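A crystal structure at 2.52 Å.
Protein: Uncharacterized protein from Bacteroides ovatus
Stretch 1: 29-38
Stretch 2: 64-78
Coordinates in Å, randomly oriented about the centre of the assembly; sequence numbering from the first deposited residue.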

# COMPACT_ATOMS: atom_id res chain seq x y z
N ASN A 29 6.80 -2.37 -5.21
CA ASN A 29 7.37 -2.70 -3.91
C ASN A 29 6.65 -1.90 -2.88
O ASN A 29 6.55 -0.68 -3.02
CB ASN A 29 8.89 -2.44 -3.89
CG ASN A 29 9.59 -3.06 -5.06
OD1 ASN A 29 9.71 -4.29 -5.17
ND2 ASN A 29 10.00 -2.22 -6.02
N ILE A 30 6.05 -2.57 -1.89
CA ILE A 30 5.27 -1.85 -0.88
C ILE A 30 5.72 -2.32 0.53
O ILE A 30 6.14 -3.45 0.73
CB ILE A 30 3.74 -1.97 -1.07
CG1 ILE A 30 3.26 -3.42 -1.13
CG2 ILE A 30 3.28 -1.21 -2.33
CD1 ILE A 30 1.71 -3.64 -1.41
N ALA A 31 5.71 -1.37 1.47
CA ALA A 31 6.06 -1.58 2.86
C ALA A 31 4.99 -0.98 3.75
O ALA A 31 4.56 0.14 3.52
CB ALA A 31 7.42 -0.98 3.16
N PHE A 32 4.53 -1.76 4.73
CA PHE A 32 3.51 -1.36 5.71
C PHE A 32 4.08 -1.38 7.10
O PHE A 32 4.85 -2.30 7.48
CB PHE A 32 2.28 -2.27 5.66
CG PHE A 32 1.56 -2.39 4.34
CD1 PHE A 32 1.95 -3.34 3.40
CD2 PHE A 32 0.40 -1.65 4.10
CE1 PHE A 32 1.23 -3.51 2.22
CE2 PHE A 32 -0.33 -1.84 2.92
CZ PHE A 32 0.09 -2.77 1.99
N GLY A 33 3.71 -0.37 7.86
CA GLY A 33 4.10 -0.18 9.25
C GLY A 33 2.92 0.38 10.01
O GLY A 33 2.15 1.17 9.44
N ALA A 34 2.76 -0.02 11.27
CA ALA A 34 1.65 0.46 12.07
C ALA A 34 2.02 0.59 13.55
O ALA A 34 3.04 0.06 14.02
CB ALA A 34 0.47 -0.48 11.92
N ALA A 35 1.16 1.32 14.27
CA ALA A 35 1.28 1.56 15.70
C ALA A 35 -0.03 1.28 16.42
O ALA A 35 -1.10 1.57 15.87
CB ALA A 35 1.71 3.00 15.94
N ASN A 36 0.05 0.71 17.63
CA ASN A 36 -1.09 0.47 18.51
C ASN A 36 -1.01 1.41 19.69
O ASN A 36 0.02 2.08 19.88
CB ASN A 36 -1.20 -1.01 18.98
CG ASN A 36 -1.93 -1.97 18.05
OD1 ASN A 36 -2.56 -1.58 17.07
ND2 ASN A 36 -1.91 -3.24 18.35
N THR A 37 -2.07 1.46 20.49
CA THR A 37 -2.10 2.28 21.70
C THR A 37 -1.11 1.68 22.75
O THR A 37 -0.60 2.41 23.60
CB THR A 37 -3.53 2.40 22.25
OG1 THR A 37 -4.04 1.11 22.60
CG2 THR A 37 -4.47 3.09 21.26
N GLY A 38 -0.82 0.38 22.62
CA GLY A 38 0.10 -0.34 23.49
C GLY A 38 1.57 -0.27 23.09
O GLY A 38 2.44 -0.40 23.95
N LYS A 64 -4.24 -7.15 -5.66
CA LYS A 64 -4.71 -6.53 -4.42
C LYS A 64 -3.88 -7.06 -3.24
O LYS A 64 -3.68 -8.26 -3.11
CB LYS A 64 -6.22 -6.82 -4.25
CG LYS A 64 -6.91 -6.17 -3.06
CD LYS A 64 -8.38 -6.61 -3.01
CE LYS A 64 -9.14 -6.10 -1.80
NZ LYS A 64 -10.56 -6.55 -1.81
N ILE A 65 -3.37 -6.14 -2.42
CA ILE A 65 -2.63 -6.44 -1.19
C ILE A 65 -3.29 -5.65 -0.09
O ILE A 65 -3.53 -4.46 -0.24
CB ILE A 65 -1.09 -6.17 -1.28
CG1 ILE A 65 -0.41 -7.13 -2.26
CG2 ILE A 65 -0.41 -6.29 0.11
CD1 ILE A 65 -0.35 -8.68 -1.88
N SER A 66 -3.56 -6.32 1.01
CA SER A 66 -4.19 -5.73 2.18
C SER A 66 -3.34 -5.97 3.42
O SER A 66 -2.72 -7.03 3.57
CB SER A 66 -5.59 -6.30 2.37
OG SER A 66 -6.19 -5.78 3.54
N CYS A 67 -3.34 -4.99 4.32
CA CYS A 67 -2.66 -5.06 5.60
C CYS A 67 -3.49 -4.31 6.65
O CYS A 67 -3.98 -3.22 6.36
CB CYS A 67 -1.24 -4.52 5.50
SG CYS A 67 -0.24 -4.82 6.97
N GLN A 68 -3.70 -4.91 7.83
CA GLN A 68 -4.49 -4.30 8.90
C GLN A 68 -3.92 -4.61 10.29
O GLN A 68 -3.18 -5.57 10.46
CB GLN A 68 -5.96 -4.78 8.85
CG GLN A 68 -6.16 -6.26 9.16
CD GLN A 68 -7.52 -6.75 8.83
OE1 GLN A 68 -7.93 -6.75 7.67
NE2 GLN A 68 -8.21 -7.28 9.81
N THR A 69 -4.32 -3.79 11.28
CA THR A 69 -4.00 -3.95 12.70
C THR A 69 -5.17 -4.60 13.44
O THR A 69 -6.18 -4.94 12.83
CB THR A 69 -3.66 -2.58 13.36
OG1 THR A 69 -4.81 -1.75 13.35
CG2 THR A 69 -2.50 -1.89 12.74
N GLY A 70 -5.04 -4.69 14.76
CA GLY A 70 -6.09 -5.14 15.65
C GLY A 70 -6.97 -3.95 15.96
O GLY A 70 -6.76 -2.87 15.40
N LYS A 71 -7.95 -4.13 16.88
CA LYS A 71 -8.91 -3.10 17.27
C LYS A 71 -8.25 -1.90 17.98
O LYS A 71 -8.88 -0.84 18.06
CB LYS A 71 -9.99 -3.71 18.19
N GLU A 72 -7.01 -2.05 18.50
CA GLU A 72 -6.34 -0.99 19.26
C GLU A 72 -5.28 -0.25 18.43
O GLU A 72 -4.44 0.46 18.99
CB GLU A 72 -5.69 -1.57 20.53
CG GLU A 72 -6.60 -1.53 21.76
CD GLU A 72 -7.91 -2.30 21.74
OE1 GLU A 72 -7.97 -3.39 21.13
OE2 GLU A 72 -8.86 -1.84 22.41
N GLY A 73 -5.39 -0.34 17.10
CA GLY A 73 -4.53 0.35 16.16
C GLY A 73 -4.71 1.85 16.23
O GLY A 73 -5.85 2.32 16.38
N SER A 74 -3.61 2.62 16.17
CA SER A 74 -3.65 4.08 16.26
C SER A 74 -3.18 4.74 14.95
O SER A 74 -3.50 5.91 14.71
CB SER A 74 -2.79 4.56 17.42
OG SER A 74 -1.42 4.21 17.28
N MSE A 75 -2.45 4.00 14.10
CA MSE A 75 -1.91 4.52 12.84
C MSE A 75 -1.35 3.43 11.95
O MSE A 75 -0.78 2.47 12.45
CB MSE A 75 -0.78 5.50 13.17
CG MSE A 75 -0.34 6.33 12.00
SE MSE A 75 1.55 6.61 12.02
CE MSE A 75 2.18 4.72 11.57
N MSE A 76 -1.46 3.61 10.62
CA MSE A 76 -0.82 2.73 9.64
C MSE A 76 -0.27 3.56 8.48
O MSE A 76 -0.94 4.51 8.03
CB MSE A 76 -1.75 1.62 9.11
CG MSE A 76 -1.01 0.71 8.11
SE MSE A 76 -1.94 -0.84 7.47
CE MSE A 76 -1.89 -1.81 9.08
N THR A 77 0.93 3.22 8.00
CA THR A 77 1.59 3.88 6.87
C THR A 77 1.93 2.85 5.81
O THR A 77 2.34 1.73 6.11
CB THR A 77 2.85 4.64 7.33
OG1 THR A 77 2.44 5.61 8.29
CG2 THR A 77 3.55 5.36 6.20
N CYS A 78 1.75 3.24 4.55
CA CYS A 78 2.11 2.44 3.40
C CYS A 78 3.03 3.26 2.52
O CYS A 78 2.65 4.34 2.07
CB CYS A 78 0.89 1.94 2.64
SG CYS A 78 1.29 0.97 1.16
O HOH W 1 -2.37 -5.07 15.40

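Stretch 2 meets strand 29-36 twice, first through side chains alone and then, after a turn, as its antiparallel neighbour; together the two stretches bury 827 Å². In strand 64-68, whose axis comes within 8.3 Å of that of strand 29-36, alternate side chains point toward stretch 1. Ile-65 places CG2 3.7 Å from Ile-30 CD1 and 3.9 Å from Phe-32 CE1, so one methyl packs against both an aliphatic chain and the Phe-32 ring. Ser-66 points away. Cys-67 lies over one face of the Phe-32 ring, its CB 3.7 Å from the ring centroid in a CH-pi contact; CB, not the thiol, is the atom over the face, and Cys-67 SG sits obliquely, 4.5 Å from the centroid. Thr-69 then sets CG2 3.4 Å from Ala-34 CB, a tight methyl-to-methyl contact.

The type I turn from Gly-70 to Gly-73 reverses the chain. A water accepts from Gly-70 N (2.8 Å) and weakly from Asn-36 ND2 (3.5 Å), linking turn and strand. Glu-72 contributes its backbone, O accepting from Thr-37 N at 3.0 Å. Glycine suits position 73: a CB there would clash with Thr-69 OG1, and Asn-36 OD1 already lies 2.9 Å from Gly-73 CA.

A beta bulge follows, in which Ala-35 O accepts from both Ser-74 N (2.7 Å) and Met-75 N (3.3 Å), with a weak third bond from Ser-74 OG (3.0 Å). Met-75 O receives Ala-35 N at 2.9 Å. Met-76, a selenomethionine, lies on the same sheet face as Ala-34, with CE 3.9 Å from Ala-34 CB, and its SE lies 4.2 Å from Phe-32 CD2. Thr-77 forms a reciprocal pair with Gly-33: Thr-77 N to Gly-33 O at 2.8 Å, Gly-33 N to Thr-77 O at 3.1 Å. Finally, buried Cys-78 sets SG 4.1 Å from the Phe-32 ring centroid, over the face opposite Cys-67, so the aromatic ring is sandwiched between two cysteines.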